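Local coordinates for berberine bridge enzyme-like 28 (Arabidopsis thaliana, PDB 5D79), which binds FAD as a secreted plant oxidoreductase of the berberine bridge enzyme family and is involved in adaptation to salt stress, at residues 67-72 with 431-436. Numbering follows the deposited sequence.
Sequences NPRFSV and AYWREE
Pro68 and Arg69 meet Glu435 and Trp433 in a small van der Waals contact, where the loop between helix 58-63 and strand 80-82 of the four-stranded mixed sheet abuts the seven-stranded antiparallel sheet, at the end of strand 425-434 and the 3-10 turn that follows it. Pro68 suits the start of its own short 3-10 turn, since its ring already restricts phi, and its CB lies 3.6 Å from Glu435 OE1. The glutamate chain runs extended beyond CG and crosses the proline ring at about a right angle; a glutamate suits the place because its CB packs on the proline while OE1 forms a salt bridge with Arg360. Beside this pair, Arg69 CD, with NE next to it, comes obliquely to the six-membered ring of Trp433, CD approaching CZ2 to 3.6 Å. The bend at chi3 (-81°) turns the guanidinium away from the line of the chain, its plane 57° from the indole. Trp433 CH2 and Phe70 CZ lie over opposite faces of that guanidinium. Arg69 NH2 bonds to Phe365 O, while Trp433 NE1 donates to Asp438 OD1 and its ring stacks on Tyr447. Edge strand 363-372, through Ser364, touches Pro68, Arg69 and Trp433, and helix 441-458 packs against Arg69 and Trp433 through Leu448.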
# COMPACT_ATOMS: atom_id res chain seq x y z
N ASN A 67 10.76 5.33 -3.74
CA ASN A 67 11.34 4.46 -4.75
C ASN A 67 12.37 5.29 -5.55
O ASN A 67 12.02 5.94 -6.55
CB ASN A 67 10.26 3.86 -5.66
CG ASN A 67 10.72 2.60 -6.36
OD1 ASN A 67 11.93 2.32 -6.46
ND2 ASN A 67 9.77 1.81 -6.86
N PRO A 68 13.63 5.28 -5.08
CA PRO A 68 14.73 6.14 -5.55
C PRO A 68 14.99 6.13 -7.06
O PRO A 68 15.46 7.15 -7.61
CB PRO A 68 15.94 5.58 -4.80
CG PRO A 68 15.36 5.05 -3.54
CD PRO A 68 14.03 4.47 -3.93
N ARG A 69 14.66 5.03 -7.72
CA ARG A 69 14.86 4.90 -9.16
C ARG A 69 14.06 5.97 -9.91
O ARG A 69 14.35 6.28 -11.07
CB ARG A 69 14.46 3.50 -9.64
CG ARG A 69 13.00 3.17 -9.43
CD ARG A 69 12.68 1.72 -9.81
NE ARG A 69 12.49 1.51 -11.25
CZ ARG A 69 11.49 0.80 -11.78
NH1 ARG A 69 11.41 0.66 -13.09
NH2 ARG A 69 10.58 0.23 -11.00
N PHE A 70 13.07 6.54 -9.23
CA PHE A 70 12.25 7.59 -9.82
C PHE A 70 12.67 8.95 -9.31
O PHE A 70 11.91 9.92 -9.40
CB PHE A 70 10.78 7.34 -9.53
CG PHE A 70 10.24 6.12 -10.20
CD1 PHE A 70 10.19 6.04 -11.59
CD2 PHE A 70 9.78 5.06 -9.45
CE1 PHE A 70 9.69 4.92 -12.22
CE2 PHE A 70 9.27 3.92 -10.07
CZ PHE A 70 9.23 3.85 -11.45
N SER A 71 13.88 9.03 -8.78
CA SER A 71 14.43 10.31 -8.37
C SER A 71 15.56 10.72 -9.31
O SER A 71 16.33 11.61 -8.99
CB SER A 71 14.94 10.25 -6.94
OG SER A 71 16.02 9.34 -6.86
N VAL A 72 15.67 10.05 -10.45
CA VAL A 72 16.75 10.34 -11.38
C VAL A 72 16.41 11.54 -12.27
O VAL A 72 15.23 11.86 -12.46
CB VAL A 72 17.10 9.10 -12.25
CG1 VAL A 72 17.80 8.05 -11.40
CG2 VAL A 72 15.86 8.52 -12.89
N ALA A 431 11.70 -7.12 -6.27
CA ALA A 431 13.15 -7.12 -6.27
C ALA A 431 13.64 -5.76 -5.79
O ALA A 431 13.19 -4.74 -6.29
CB ALA A 431 13.70 -7.45 -7.65
N TYR A 432 14.55 -5.76 -4.82
CA TYR A 432 15.16 -4.54 -4.32
C TYR A 432 16.59 -4.44 -4.83
O TYR A 432 17.24 -5.45 -5.10
CB TYR A 432 15.14 -4.51 -2.78
CG TYR A 432 13.75 -4.41 -2.21
CD1 TYR A 432 12.98 -5.54 -1.96
CD2 TYR A 432 13.20 -3.17 -1.90
CE1 TYR A 432 11.70 -5.44 -1.45
CE2 TYR A 432 11.93 -3.06 -1.38
CZ TYR A 432 11.18 -4.20 -1.16
OH TYR A 432 9.91 -4.07 -0.65
N TRP A 433 17.07 -3.22 -4.97
CA TRP A 433 18.47 -3.00 -5.33
C TRP A 433 18.94 -1.65 -4.81
O TRP A 433 18.13 -0.76 -4.55
CB TRP A 433 18.67 -3.11 -6.86
CG TRP A 433 18.00 -2.06 -7.71
CD1 TRP A 433 18.53 -0.85 -8.10
CD2 TRP A 433 16.71 -2.14 -8.34
NE1 TRP A 433 17.64 -0.17 -8.90
CE2 TRP A 433 16.52 -0.95 -9.06
CE3 TRP A 433 15.70 -3.11 -8.34
CZ2 TRP A 433 15.36 -0.70 -9.79
CZ3 TRP A 433 14.54 -2.85 -9.06
CH2 TRP A 433 14.39 -1.65 -9.77
N ARG A 434 20.25 -1.50 -4.64
CA ARG A 434 20.81 -0.27 -4.11
C ARG A 434 20.65 0.87 -5.11
O ARG A 434 20.85 0.67 -6.31
CB ARG A 434 22.29 -0.47 -3.74
CG ARG A 434 22.51 -1.46 -2.61
CD ARG A 434 23.99 -1.55 -2.23
NE ARG A 434 24.54 -0.28 -1.78
CZ ARG A 434 24.50 0.17 -0.53
NH1 ARG A 434 23.93 -0.56 0.43
NH2 ARG A 434 25.04 1.34 -0.23
N GLU A 435 20.30 2.05 -4.61
CA GLU A 435 19.98 3.19 -5.46
C GLU A 435 21.17 3.67 -6.30
O GLU A 435 20.99 4.28 -7.35
CB GLU A 435 19.45 4.34 -4.61
CG GLU A 435 20.36 4.73 -3.46
CD GLU A 435 19.77 5.82 -2.60
OE1 GLU A 435 18.90 6.57 -3.09
OE2 GLU A 435 20.17 5.92 -1.42
N GLU A 436 22.38 3.40 -5.81
CA GLU A 436 23.62 3.70 -6.52
C GLU A 436 23.60 3.19 -7.95
O GLU A 436 24.05 3.86 -8.87
CB GLU A 436 24.81 3.07 -5.78
CG GLU A 436 25.19 3.79 -4.49
CD GLU A 436 24.23 3.54 -3.32
OE1 GLU A 436 23.27 2.74 -3.44
OE2 GLU A 436 24.46 4.15 -2.25